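Local structure of uric acid degradation bifunctional protein PucL (Bacillus subtilis, 6A4M) at residues P25-A30 / V224-S229; S160-L165 / I200-E205; D164-K169 / P193-L198; K16-V21 / G81-G86; S229-E234 / Y245-R250. The protein probably catalyses the oxidation of urate to 5-hydroxyisourate as a urate oxidase, and in its full bifunctional form also carries a decarboxylase activity of the same degradation pathway. One frame throughout, in Å; residues are numbered along the deposited sequence.

Contact 1: residues P25-A30 / V224-S229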
# COMPACT_ATOMS: atom_id res chain seq x y z
N PRO A 25 -0.62 -18.72 1.39
CA PRO A 25 -1.94 -19.37 1.42
C PRO A 25 -3.14 -18.41 1.54
O PRO A 25 -4.19 -18.70 0.97
CB PRO A 25 -1.86 -20.27 2.66
CG PRO A 25 -0.41 -20.48 2.91
CD PRO A 25 0.26 -19.22 2.46
N GLU A 26 -2.96 -17.29 2.23
CA GLU A 26 -4.05 -16.35 2.53
C GLU A 26 -4.39 -15.34 1.41
O GLU A 26 -5.25 -14.49 1.61
CB GLU A 26 -3.76 -15.60 3.84
CG GLU A 26 -3.66 -16.49 5.08
CD GLU A 26 -2.25 -16.94 5.42
OE1 GLU A 26 -1.41 -17.08 4.50
OE2 GLU A 26 -1.98 -17.15 6.62
N SER A 27 -3.73 -15.44 0.26
CA SER A 27 -3.95 -14.51 -0.85
C SER A 27 -3.73 -15.18 -2.20
O SER A 27 -2.74 -15.88 -2.40
CB SER A 27 -2.99 -13.31 -0.72
OG SER A 27 -3.22 -12.33 -1.71
N SER A 28 -4.65 -14.93 -3.14
CA SER A 28 -4.52 -15.43 -4.50
C SER A 28 -3.51 -14.64 -5.35
O SER A 28 -3.27 -15.02 -6.50
CB SER A 28 -5.88 -15.43 -5.21
OG SER A 28 -6.21 -14.15 -5.72
N PHE A 29 -2.96 -13.55 -4.81
CA PHE A 29 -1.97 -12.72 -5.52
C PHE A 29 -0.85 -13.58 -6.11
O PHE A 29 -0.17 -14.30 -5.39
CB PHE A 29 -1.37 -11.66 -4.58
CG PHE A 29 -0.39 -10.74 -5.27
CD1 PHE A 29 -0.84 -9.75 -6.13
CD2 PHE A 29 0.98 -10.88 -5.06
CE1 PHE A 29 0.05 -8.91 -6.77
CE2 PHE A 29 1.88 -10.03 -5.70
CZ PHE A 29 1.41 -9.04 -6.56
N ALA A 30 -0.69 -13.49 -7.43
CA ALA A 30 0.33 -14.24 -8.17
C ALA A 30 1.18 -13.33 -9.07
O ALA A 30 1.81 -13.81 -10.02
CB ALA A 30 -0.32 -15.34 -8.99
N VAL A 224 -0.76 -8.34 1.95
CA VAL A 224 -0.96 -7.73 3.28
C VAL A 224 -2.45 -7.46 3.52
O VAL A 224 -2.97 -7.70 4.61
CB VAL A 224 -0.16 -6.42 3.44
CG1 VAL A 224 -0.54 -5.69 4.74
CG2 VAL A 224 1.34 -6.69 3.42
N ARG A 225 -3.11 -6.94 2.49
CA ARG A 225 -4.55 -6.65 2.51
C ARG A 225 -5.39 -7.90 2.76
O ARG A 225 -6.28 -7.89 3.61
CB ARG A 225 -4.93 -5.99 1.18
CG ARG A 225 -6.38 -5.54 1.04
CD ARG A 225 -7.25 -6.56 0.31
NE ARG A 225 -6.64 -7.04 -0.93
CZ ARG A 225 -6.63 -6.41 -2.10
NH1 ARG A 225 -7.20 -5.21 -2.25
NH2 ARG A 225 -6.03 -6.98 -3.14
N ASP A 226 -5.11 -8.97 2.02
CA ASP A 226 -5.86 -10.23 2.17
C ASP A 226 -5.56 -10.92 3.50
O ASP A 226 -6.46 -11.47 4.13
CB ASP A 226 -5.56 -11.19 1.01
CG ASP A 226 -6.07 -10.68 -0.33
OD1 ASP A 226 -6.97 -9.81 -0.37
OD2 ASP A 226 -5.57 -11.17 -1.37
N LEU A 227 -4.29 -10.88 3.93
CA LEU A 227 -3.92 -11.33 5.28
C LEU A 227 -4.76 -10.64 6.36
O LEU A 227 -5.25 -11.30 7.28
CB LEU A 227 -2.43 -11.07 5.56
CG LEU A 227 -1.48 -12.24 5.34
CD1 LEU A 227 -0.03 -11.76 5.31
CD2 LEU A 227 -1.67 -13.29 6.42
N ALA A 228 -4.91 -9.33 6.23
CA ALA A 228 -5.67 -8.51 7.18
C ALA A 228 -7.14 -8.92 7.28
O ALA A 228 -7.72 -8.81 8.36
CB ALA A 228 -5.56 -7.03 6.83
N SER A 229 -7.73 -9.37 6.17
CA SER A 229 -9.13 -9.83 6.17
C SER A 229 -9.30 -11.30 6.58
O SER A 229 -10.36 -11.66 7.09
CB SER A 229 -9.78 -9.58 4.80
OG SER A 229 -9.34 -10.50 3.83
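Glu-26 and Ser-27 lay a loop against one side of helix 221-233, where Asp-226 and Leu-227 receive them. The polar centre is the bond from Ser-27 OG to Asp-226 OD2, 2.6 Å long, which reaches the oxygen on its anti side and 18° out of the carboxylate plane. Ser-27 OG stands anti to its own backbone N (chi1 -176°), which carries it across to the carboxylate, and the same hydroxyl takes a weak bond from Phe-29 N. The other carboxylate oxygen, Asp-226 OD1, forms a salt bridge with the preceding residue through Arg-225 NE at 2.8 Å, although the hydrogen bond within it is weak. Arg-225 in turn pairs with Glu-138 through NH1. Next to the carboxylate, Asp-226 CB comes to 3.4 Å from the carbonyl O of Glu-26. The packing half of the contact is Leu-227 against the side chain of Glu-26, crossing at a slant: the CD2 methyl of Leu-227 lies 3.8 Å from Glu-26 CD and 4.0 Å from Glu-26 CB, beside the bend in the glutamate chain at chi2 (94°). The charged end of Glu-26 continues to a salt bridge with Arg-254 of helix 240-254. With a hydroxyl on one oxygen and a guanidinium on the other, the Asp-226 carboxylate is restrained in rotation and would probably be favoured in its ionised form, so that it would be a steady acceptor for the loop hydroxyl.

Contact 2: residues S160-L165 / I200-E205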
# COMPACT_ATOMS: atom_id res chain seq x y z
N SER A 160 6.57 0.87 2.85
CA SER A 160 5.41 0.76 1.98
C SER A 160 4.19 0.54 2.84
O SER A 160 4.29 0.09 3.98
CB SER A 160 5.59 -0.38 0.98
OG SER A 160 6.59 -0.05 0.05
N GLU A 161 3.04 0.87 2.29
CA GLU A 161 1.83 1.02 3.07
C GLU A 161 0.60 0.66 2.25
O GLU A 161 0.59 0.90 1.05
CB GLU A 161 1.74 2.48 3.51
CG GLU A 161 0.68 2.80 4.54
CD GLU A 161 0.81 4.21 5.10
OE1 GLU A 161 1.43 5.08 4.43
OE2 GLU A 161 0.28 4.46 6.21
N ILE A 162 -0.40 0.07 2.89
CA ILE A 162 -1.75 0.04 2.30
C ILE A 162 -2.65 0.96 3.12
O ILE A 162 -2.71 0.85 4.34
CB ILE A 162 -2.36 -1.37 2.14
CG1 ILE A 162 -3.68 -1.28 1.37
CG2 ILE A 162 -2.57 -2.09 3.48
CD1 ILE A 162 -4.14 -2.59 0.79
N MET A 163 -3.34 1.87 2.43
CA MET A 163 -4.12 2.92 3.05
C MET A 163 -5.61 2.72 2.83
O MET A 163 -6.02 2.11 1.85
CB MET A 163 -3.77 4.27 2.44
CG MET A 163 -2.30 4.61 2.41
SD MET A 163 -2.07 6.38 2.16
CE MET A 163 -3.05 6.69 0.69
N ASP A 164 -6.40 3.29 3.74
CA ASP A 164 -7.85 3.43 3.58
C ASP A 164 -8.55 2.08 3.30
O ASP A 164 -9.39 1.97 2.40
CB ASP A 164 -8.15 4.49 2.50
CG ASP A 164 -9.52 5.15 2.68
OD1 ASP A 164 -10.09 5.61 1.66
OD2 ASP A 164 -10.04 5.24 3.82
N LEU A 165 -8.19 1.08 4.11
CA LEU A 165 -8.80 -0.24 4.06
C LEU A 165 -9.97 -0.26 5.04
O LEU A 165 -9.76 -0.29 6.26
CB LEU A 165 -7.76 -1.32 4.42
CG LEU A 165 -8.17 -2.79 4.35
CD1 LEU A 165 -8.74 -3.16 2.99
CD2 LEU A 165 -6.97 -3.66 4.69
N ILE A 200 -1.93 0.23 7.06
CA ILE A 200 -0.91 -0.73 7.51
C ILE A 200 0.38 -0.47 6.74
O ILE A 200 0.37 -0.44 5.51
CB ILE A 200 -1.35 -2.20 7.28
CG1 ILE A 200 -2.76 -2.45 7.82
CG2 ILE A 200 -0.36 -3.16 7.94
CD1 ILE A 200 -3.34 -3.80 7.45
N SER A 201 1.48 -0.29 7.48
CA SER A 201 2.82 -0.03 6.93
C SER A 201 3.75 -1.19 7.25
O SER A 201 3.48 -1.97 8.16
CB SER A 201 3.41 1.24 7.54
OG SER A 201 2.63 2.38 7.24
N TRP A 202 4.85 -1.28 6.51
CA TRP A 202 5.90 -2.26 6.79
C TRP A 202 7.28 -1.80 6.30
O TRP A 202 7.40 -1.14 5.26
CB TRP A 202 5.55 -3.62 6.17
CG TRP A 202 5.30 -3.60 4.70
CD1 TRP A 202 6.23 -3.80 3.71
CD2 TRP A 202 4.05 -3.37 4.03
NE1 TRP A 202 5.63 -3.70 2.47
CE2 TRP A 202 4.30 -3.44 2.64
CE3 TRP A 202 2.75 -3.11 4.48
CZ2 TRP A 202 3.28 -3.27 1.69
CZ3 TRP A 202 1.74 -2.93 3.53
CH2 TRP A 202 2.01 -3.01 2.16
N GLN A 203 8.30 -2.15 7.08
CA GLN A 203 9.69 -1.83 6.75
C GLN A 203 10.46 -3.13 6.54
O GLN A 203 10.31 -4.08 7.31
CB GLN A 203 10.33 -1.01 7.88
CG GLN A 203 9.74 0.38 8.03
CD GLN A 203 10.43 1.20 9.11
OE1 GLN A 203 10.47 0.80 10.27
NE2 GLN A 203 10.96 2.35 8.73
N TYR A 204 11.28 -3.15 5.50
CA TYR A 204 12.12 -4.31 5.19
C TYR A 204 13.41 -4.25 5.99
O TYR A 204 13.96 -3.17 6.23
CB TYR A 204 12.48 -4.34 3.70
CG TYR A 204 11.33 -4.61 2.76
CD1 TYR A 204 10.46 -3.59 2.37
CD2 TYR A 204 11.14 -5.88 2.22
CE1 TYR A 204 9.42 -3.84 1.48
CE2 TYR A 204 10.10 -6.14 1.33
CZ TYR A 204 9.25 -5.11 0.97
OH TYR A 204 8.23 -5.36 0.08
N GLU A 205 13.91 -5.42 6.40
CA GLU A 205 15.25 -5.54 6.98
C GLU A 205 16.28 -5.17 5.91
O GLU A 205 17.19 -4.38 6.16
CB GLU A 205 15.50 -6.97 7.48
CG GLU A 205 16.72 -7.12 8.38
CD GLU A 205 17.21 -8.56 8.50
OE1 GLU A 205 16.43 -9.50 8.24
OE2 GLU A 205 18.39 -8.75 8.86
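Trp-202 lays its indole across the backbone of the neighbouring strand, with Ser-160 O 3.4 Å above the ring plane, over its centre. Glu-161 N lies above the same face nearer the rim, and Ser-160 CB approaches Trp-202 NE1 at 3.6 Å. The ring gets there because CG sits between the backbone N and the carbonyl carbon (chi1 57°), which lays the indole over the neighbouring strand. Ser-160 O also accepts from Trp-202 N at 2.9 Å, so one residue supplies both the bond to this oxygen and the ring over it. An alanine at Trp-202 would probably uncover the Ser-160 carbonyl and open a gap between strand 153-169 and helix 221-233. Further along, Ile-162 and Ile-200 form a hydrogen-bonded antiparallel pair, their side chains side by side with Ile-162 CG2 4.0 Å from Ile-200 CB. On the other face Glu-161 CG runs past Ser-201 OG at 3.4 Å, while Glu-161 OE1 forms a salt bridge with Arg-141. The hydroxyl of Ser-160 bonds to Glu-85 and Ser-142. Strand 194-204 is flanked by strand 153-169 here and by strand 258-267 along its other edge, and helix 221-233 packs on the Ile-162 and Trp-202 face through Arg-225, Ala-221 and Val-224.

Contact 3: residues D164-K169 / P193-L198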
# COMPACT_ATOMS: atom_id res chain seq x y z
N ASP A 164 -6.40 3.29 3.74
CA ASP A 164 -7.85 3.43 3.58
C ASP A 164 -8.55 2.08 3.30
O ASP A 164 -9.39 1.97 2.40
CB ASP A 164 -8.15 4.49 2.50
CG ASP A 164 -9.52 5.15 2.68
OD1 ASP A 164 -10.09 5.61 1.66
OD2 ASP A 164 -10.04 5.24 3.82
N LEU A 165 -8.19 1.08 4.11
CA LEU A 165 -8.80 -0.24 4.06
C LEU A 165 -9.97 -0.26 5.04
O LEU A 165 -9.76 -0.29 6.26
CB LEU A 165 -7.76 -1.32 4.42
CG LEU A 165 -8.17 -2.79 4.35
CD1 LEU A 165 -8.74 -3.16 2.99
CD2 LEU A 165 -6.97 -3.66 4.69
N GLN A 166 -11.19 -0.24 4.51
CA GLN A 166 -12.40 -0.09 5.31
C GLN A 166 -13.15 -1.42 5.39
O GLN A 166 -13.77 -1.84 4.41
CB GLN A 166 -13.29 1.00 4.70
CG GLN A 166 -12.59 2.34 4.53
CD GLN A 166 -13.52 3.46 4.09
OE1 GLN A 166 -14.73 3.28 3.98
NE2 GLN A 166 -12.95 4.63 3.84
N LEU A 167 -13.10 -2.06 6.56
CA LEU A 167 -13.63 -3.41 6.75
C LEU A 167 -14.67 -3.48 7.86
O LEU A 167 -14.40 -3.06 8.98
CB LEU A 167 -12.49 -4.37 7.10
CG LEU A 167 -11.38 -4.51 6.06
CD1 LEU A 167 -10.28 -5.42 6.60
CD2 LEU A 167 -11.93 -5.05 4.74
N VAL A 168 -15.84 -4.04 7.54
CA VAL A 168 -16.91 -4.26 8.52
C VAL A 168 -17.15 -5.77 8.69
O VAL A 168 -17.28 -6.49 7.70
CB VAL A 168 -18.22 -3.52 8.14
CG1 VAL A 168 -18.86 -4.05 6.85
CG2 VAL A 168 -19.23 -3.58 9.29
N LYS A 169 -17.18 -6.23 9.94
CA LYS A 169 -17.48 -7.63 10.25
C LYS A 169 -18.83 -7.75 10.96
O LYS A 169 -19.00 -7.23 12.07
CB LYS A 169 -16.38 -8.25 11.12
CG LYS A 169 -16.59 -9.74 11.37
CD LYS A 169 -15.44 -10.36 12.15
CE LYS A 169 -15.61 -11.87 12.20
NZ LYS A 169 -14.70 -12.51 13.19
N PRO A 193 -21.67 -4.78 14.96
CA PRO A 193 -20.66 -5.13 13.94
C PRO A 193 -19.50 -4.13 13.89
O PRO A 193 -19.72 -2.94 13.70
CB PRO A 193 -21.46 -5.10 12.64
CG PRO A 193 -22.54 -4.12 12.89
CD PRO A 193 -22.90 -4.27 14.34
N LEU A 194 -18.28 -4.64 14.07
CA LEU A 194 -17.08 -3.81 14.17
C LEU A 194 -16.66 -3.31 12.79
O LEU A 194 -16.36 -4.11 11.91
CB LEU A 194 -15.95 -4.60 14.83
CG LEU A 194 -14.58 -3.95 15.00
CD1 LEU A 194 -14.67 -2.59 15.68
CD2 LEU A 194 -13.66 -4.88 15.78
N PHE A 195 -16.63 -1.98 12.62
CA PHE A 195 -16.25 -1.34 11.36
C PHE A 195 -14.97 -0.54 11.59
O PHE A 195 -14.99 0.48 12.29
CB PHE A 195 -17.40 -0.43 10.87
CG PHE A 195 -17.22 0.16 9.48
CD1 PHE A 195 -16.30 -0.34 8.55
CD2 PHE A 195 -18.05 1.21 9.07
CE1 PHE A 195 -16.18 0.21 7.28
CE2 PHE A 195 -17.93 1.76 7.80
CZ PHE A 195 -17.00 1.26 6.90
N VAL A 196 -13.86 -1.03 11.02
CA VAL A 196 -12.55 -0.37 11.17
C VAL A 196 -11.96 0.11 9.85
O VAL A 196 -12.11 -0.54 8.81
CB VAL A 196 -11.50 -1.26 11.89
CG1 VAL A 196 -12.00 -1.64 13.28
CG2 VAL A 196 -11.13 -2.50 11.09
N TYR A 197 -11.32 1.28 9.90
CA TYR A 197 -10.45 1.78 8.83
C TYR A 197 -9.03 1.43 9.26
O TYR A 197 -8.66 1.66 10.41
CB TYR A 197 -10.55 3.30 8.69
CG TYR A 197 -11.86 3.89 8.20
CD1 TYR A 197 -13.04 3.14 8.08
CD2 TYR A 197 -11.92 5.25 7.87
CE1 TYR A 197 -14.22 3.72 7.63
CE2 TYR A 197 -13.10 5.84 7.43
CZ TYR A 197 -14.24 5.07 7.31
OH TYR A 197 -15.40 5.67 6.87
N LEU A 198 -8.23 0.89 8.34
CA LEU A 198 -6.86 0.47 8.63
C LEU A 198 -5.88 0.99 7.60
O LEU A 198 -6.04 0.75 6.41
CB LEU A 198 -6.78 -1.06 8.67
CG LEU A 198 -7.38 -1.77 9.89
CD1 LEU A 198 -7.42 -3.27 9.66
CD2 LEU A 198 -6.60 -1.45 11.15
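Gln-166 lies flat on Tyr-197, its amide plane only 7° from that of the ring. Gln-166 CD comes over one ring face, offset toward the rim and 3.6 Å from Tyr-197 CE1, and Gln-166 CG makes a CH-pi contact 3.9 Å from the ring centroid of Tyr-197. The two side chains point the same way from a non-hydrogen-bonded pair, and an extended glutamine chain with CG anti to the carbonyl carbon (chi1 -55°) lays the amide along the ring. Next to them Phe-195 CD1 meets Val-168 CB at 3.7 Å, while the edge of the phenyl ring turns to the opposite strand, CD1 of Phe-195 being 3.3 Å from Leu-167 O. The amide is fixed in the next shell: Gln-166 NE2 donates to Asp-164 OD2 over 3.0 Å in a nearly straight bond (168°), arriving from above the carboxylate plane, and Asp-164 OD1 is held by Arg-139. The aromatic side has its own supports, since Tyr-197 stacks with His-268 and Phe-195 meets the ring of Trp-270. Leu-165, Leu-167, Val-196 and Leu-198 occupy the other face, turned to helices 221-233 and 240-254. The strands themselves are joined by backbone bonds, among them Leu-167 N to Val-196 O at 2.9 Å. Two successive strands paired antiparallel, with part of the connecting chain not modelled, form a long beta-hairpin, and the strand-strand-helix-helix-strand-strand order it begins is that of the T-fold, to which urate oxidases belong.

Contact 4: residues K16-V21 / G81-G86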
# COMPACT_ATOMS: atom_id res chain seq x y z
N LYS A 16 7.00 -3.19 -17.02
CA LYS A 16 7.44 -4.59 -16.93
C LYS A 16 6.57 -5.34 -15.91
O LYS A 16 6.42 -4.87 -14.78
CB LYS A 16 8.91 -4.67 -16.52
CG LYS A 16 9.53 -6.04 -16.76
CD LYS A 16 10.83 -6.22 -15.99
CE LYS A 16 11.47 -7.56 -16.30
NZ LYS A 16 12.31 -8.07 -15.18
N PRO A 17 5.98 -6.49 -16.30
CA PRO A 17 5.13 -7.24 -15.36
C PRO A 17 5.87 -7.75 -14.13
O PRO A 17 7.02 -8.17 -14.24
CB PRO A 17 4.62 -8.43 -16.19
CG PRO A 17 4.78 -8.02 -17.61
CD PRO A 17 5.96 -7.09 -17.66
N LEU A 18 5.22 -7.69 -12.97
CA LEU A 18 5.74 -8.32 -11.75
C LEU A 18 5.36 -9.79 -11.78
O LEU A 18 4.17 -10.14 -11.65
CB LEU A 18 5.17 -7.63 -10.49
CG LEU A 18 5.54 -8.19 -9.11
CD1 LEU A 18 7.05 -8.30 -8.92
CD2 LEU A 18 4.93 -7.33 -8.03
N THR A 19 6.36 -10.66 -11.97
CA THR A 19 6.16 -12.11 -12.06
C THR A 19 7.14 -12.84 -11.15
O THR A 19 8.13 -12.25 -10.70
CB THR A 19 6.34 -12.60 -13.51
OG1 THR A 19 7.64 -12.23 -13.98
CG2 THR A 19 5.29 -12.00 -14.42
N GLY A 20 6.86 -14.11 -10.89
CA GLY A 20 7.71 -14.95 -10.04
C GLY A 20 7.69 -14.59 -8.56
O GLY A 20 8.66 -14.83 -7.85
N VAL A 21 6.57 -14.02 -8.10
CA VAL A 21 6.40 -13.67 -6.68
C VAL A 21 6.19 -14.92 -5.82
O VAL A 21 5.77 -15.96 -6.33
CB VAL A 21 5.24 -12.67 -6.45
CG1 VAL A 21 5.44 -11.40 -7.28
CG2 VAL A 21 3.87 -13.30 -6.72
N GLY A 81 11.91 -1.39 -14.07
CA GLY A 81 11.52 -2.27 -12.97
C GLY A 81 10.02 -2.51 -12.94
O GLY A 81 9.28 -2.06 -13.82
N THR A 82 9.57 -3.22 -11.90
CA THR A 82 8.19 -3.71 -11.79
C THR A 82 7.34 -3.03 -10.70
O THR A 82 6.13 -3.26 -10.65
CB THR A 82 8.18 -5.24 -11.51
OG1 THR A 82 8.91 -5.52 -10.31
CG2 THR A 82 8.80 -6.00 -12.66
N THR A 83 7.95 -2.19 -9.87
CA THR A 83 7.29 -1.66 -8.66
C THR A 83 7.46 -0.15 -8.48
O THR A 83 8.46 0.43 -8.90
CB THR A 83 7.88 -2.31 -7.40
OG1 THR A 83 9.28 -2.03 -7.32
CG2 THR A 83 7.64 -3.82 -7.40
N THR A 84 6.48 0.45 -7.81
CA THR A 84 6.55 1.84 -7.37
C THR A 84 7.72 2.07 -6.39
O THR A 84 8.36 3.11 -6.43
CB THR A 84 5.22 2.27 -6.71
OG1 THR A 84 4.18 2.17 -7.67
CG2 THR A 84 5.28 3.71 -6.18
N GLU A 85 7.98 1.09 -5.53
CA GLU A 85 9.11 1.17 -4.58
C GLU A 85 10.45 1.33 -5.30
O GLU A 85 11.28 2.15 -4.91
CB GLU A 85 9.16 -0.07 -3.68
CG GLU A 85 8.02 -0.16 -2.65
CD GLU A 85 6.80 -0.95 -3.12
OE1 GLU A 85 6.48 -0.95 -4.33
OE2 GLU A 85 6.15 -1.58 -2.26
N GLY A 86 10.65 0.53 -6.36
CA GLY A 86 11.84 0.61 -7.20
C GLY A 86 11.91 1.89 -8.03
O GLY A 86 12.99 2.44 -8.22
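The OG1 of Thr-83 is held by two groups: it accepts Gly-86 N at 3.1 Å with an N-H...O angle of 154°, and it bonds to the backbone O of Tyr-211. Its methyl, Thr-83 CG2, is at the limit of contact with Leu-18 CD2, 4.5 Å away. The main weight of the contact falls on the preceding residue, Thr-82, which points into the loop 16-21. There Thr-82 CG2 faces two successive carbonyls, 3.4 Å from Lys-16 O and 3.2 Å from Pro-17 O. The methyl is carried to them by the first torsion (chi1 58°), which leaves it anti to the carbonyl carbon of Thr-82. On one side the extended aliphatic chain of Lys-16 passes the same methyl at a slant, with Lys-16 CD 3.9 Å from Thr-82 CG2, before its end leads away. Leu-18 crosses Thr-82 at about a right angle, its CD1 3.6 Å from Thr-82 OG1. The two segments meet by packing, but Asn-34 joins them through its ND2, which bonds both Lys-16 O and Thr-82 O. The arrangement is that of a helix N-cap: Thr-83 precedes helix 84-98 and closes its first turn, while the residue just ahead of it packs the helix entry against the loop between strands 3-13 and 36-45.

Contact 5: residues S229-E234 / Y245-R250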
# COMPACT_ATOMS: atom_id res chain seq x y z
N SER A 229 -7.73 -9.37 6.17
CA SER A 229 -9.13 -9.83 6.17
C SER A 229 -9.30 -11.30 6.58
O SER A 229 -10.36 -11.66 7.09
CB SER A 229 -9.78 -9.58 4.80
OG SER A 229 -9.34 -10.50 3.83
N THR A 230 -8.28 -12.15 6.37
CA THR A 230 -8.32 -13.56 6.83
C THR A 230 -8.21 -13.64 8.35
O THR A 230 -8.96 -14.38 8.98
CB THR A 230 -7.21 -14.43 6.21
OG1 THR A 230 -5.93 -13.89 6.54
CG2 THR A 230 -7.36 -14.53 4.69
N VAL A 231 -7.26 -12.90 8.91
CA VAL A 231 -7.28 -12.54 10.33
C VAL A 231 -8.45 -11.57 10.39
O VAL A 231 -8.76 -10.95 9.39
CB VAL A 231 -5.98 -11.85 10.79
CG1 VAL A 231 -6.03 -11.54 12.29
CG2 VAL A 231 -4.76 -12.71 10.48
N PHE A 232 -9.12 -11.45 11.53
CA PHE A 232 -10.35 -10.62 11.65
C PHE A 232 -11.57 -11.49 11.40
O PHE A 232 -12.47 -11.53 12.24
CB PHE A 232 -10.38 -9.38 10.73
CG PHE A 232 -11.47 -8.37 11.03
CD1 PHE A 232 -12.08 -8.26 12.29
CD2 PHE A 232 -11.87 -7.47 10.04
CE1 PHE A 232 -13.07 -7.31 12.53
CE2 PHE A 232 -12.85 -6.52 10.28
CZ PHE A 232 -13.45 -6.44 11.53
N HIS A 233 -11.61 -12.16 10.25
CA HIS A 233 -12.61 -13.20 9.99
C HIS A 233 -12.54 -14.29 11.05
O HIS A 233 -13.55 -14.64 11.65
CB HIS A 233 -12.43 -13.82 8.60
CG HIS A 233 -13.34 -14.99 8.34
ND1 HIS A 233 -13.31 -16.15 9.07
CD2 HIS A 233 -14.31 -15.16 7.41
CE1 HIS A 233 -14.22 -16.99 8.62
NE2 HIS A 233 -14.84 -16.42 7.60
N GLU A 234 -11.34 -14.84 11.26
CA GLU A 234 -11.16 -16.00 12.14
C GLU A 234 -11.20 -15.67 13.64
O GLU A 234 -11.60 -16.51 14.44
CB GLU A 234 -9.88 -16.76 11.79
CG GLU A 234 -8.57 -16.12 12.24
CD GLU A 234 -7.38 -17.00 11.95
OE1 GLU A 234 -6.65 -17.36 12.90
OE2 GLU A 234 -7.17 -17.36 10.76
N TYR A 245 -2.85 -6.38 16.50
CA TYR A 245 -1.73 -7.18 17.02
C TYR A 245 -1.62 -8.53 16.29
O TYR A 245 -0.52 -8.95 15.93
CB TYR A 245 -1.87 -7.40 18.54
CG TYR A 245 -0.72 -8.15 19.17
CD1 TYR A 245 0.48 -7.50 19.48
CD2 TYR A 245 -0.82 -9.52 19.45
CE1 TYR A 245 1.54 -8.19 20.05
CE2 TYR A 245 0.24 -10.22 20.02
CZ TYR A 245 1.42 -9.55 20.32
OH TYR A 245 2.47 -10.23 20.89
N HIS A 246 -2.76 -9.19 16.09
CA HIS A 246 -2.78 -10.48 15.38
C HIS A 246 -2.47 -10.34 13.88
O HIS A 246 -1.82 -11.22 13.31
CB HIS A 246 -4.11 -11.21 15.60
CG HIS A 246 -4.13 -12.02 16.86
ND1 HIS A 246 -3.68 -13.32 16.91
CD2 HIS A 246 -4.55 -11.72 18.11
CE1 HIS A 246 -3.81 -13.79 18.14
NE2 HIS A 246 -4.34 -12.83 18.89
N ILE A 247 -2.93 -9.26 13.25
CA ILE A 247 -2.60 -8.97 11.84
C ILE A 247 -1.09 -8.77 11.68
O ILE A 247 -0.48 -9.34 10.78
CB ILE A 247 -3.36 -7.72 11.30
CG1 ILE A 247 -4.87 -8.00 11.22
CG2 ILE A 247 -2.86 -7.33 9.91
CD1 ILE A 247 -5.73 -6.76 11.17
N GLY A 248 -0.50 -7.97 12.58
CA GLY A 248 0.93 -7.67 12.56
C GLY A 248 1.80 -8.91 12.70
O GLY A 248 2.68 -9.14 11.87
N CYS A 249 1.53 -9.70 13.73
CA CYS A 249 2.25 -10.96 13.97
C CYS A 249 2.15 -11.91 12.78
O CYS A 249 3.14 -12.53 12.39
CB CYS A 249 1.76 -11.65 15.25
SG CYS A 249 2.28 -10.86 16.80
N ARG A 250 0.95 -12.02 12.20
CA ARG A 250 0.73 -12.89 11.05
C ARG A 250 1.51 -12.43 9.81
O ARG A 250 2.05 -13.25 9.08
CB ARG A 250 -0.76 -12.99 10.72
CG ARG A 250 -1.11 -14.07 9.71
CD ARG A 250 -1.07 -15.48 10.29
NE ARG A 250 -2.42 -15.95 10.61
CZ ARG A 250 -3.04 -15.86 11.79
NH1 ARG A 250 -2.45 -15.31 12.86
NH2 ARG A 250 -4.27 -16.32 11.91
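Val-231 and Ile-247 stand where two helices approach most nearly, their CA atoms 6.1 Å apart. The axes of the short helical segments 229-233 and 245-250 come within 9.3 Å and run at 134° to each other, about midway between perpendicular and antiparallel. Val-231 enters between the side chains of the second helix and divides its two methyls: CG1 of Val-231 touches His-246 CB at 3.8 Å and Ile-247 CG1 at 3.9 Å, whereas Val-231 CG2 lies over the face of the Arg-250 guanidinium, 3.8 Å from its CZ. Arg-250 bends at chi2 and chi3 (76° and 100°), folding its head over this methyl and turning the edge to Glu-234. There Arg-250 NH2 forms a salt bridge of 2.8 Å with Glu-234 OE1, tip to tip; its hydrogen bond is weak and poorly aligned. An alanine at Arg-250 would probably leave the Glu-234 carboxylate without its charged mate and one methyl of Val-231 without its cover. Around the contact, Ile-247 also packs on Ala-228, and Arg-250 on Leu-227 and on Glu-26 of the loop after strand 3-13. Segment 229-234 is tied to the sheet: the carbonyls of Phe-232 and His-233 both accept a hydrogen bond from Lys-169 NZ.

Contacts 2 and 3 are successive parts of one pairing, strands 153-169 with 194-204, sharing Asp-164 and Leu-165 with centres 16 Å apart. Helix 221-233 carries contacts 1 and 5, whose centres are 11 Å apart. Along the chain, contacts 2 and 3 are nested inside the loop closed by contact 1, contact 4 crosses contact 1, and contact 5 follows all four. Contact 1 packs on contact 2, and Lys-169 joins contact 3 to contact 5. Contact 4, linked to contact 2 through Glu-85, lies about 29 Å from contact 3, centre to centre, on the opposite side of the chain centre. The loop between strands 3-13 and 36-45 packs on helix 221-233 and at the start of helix 84-98.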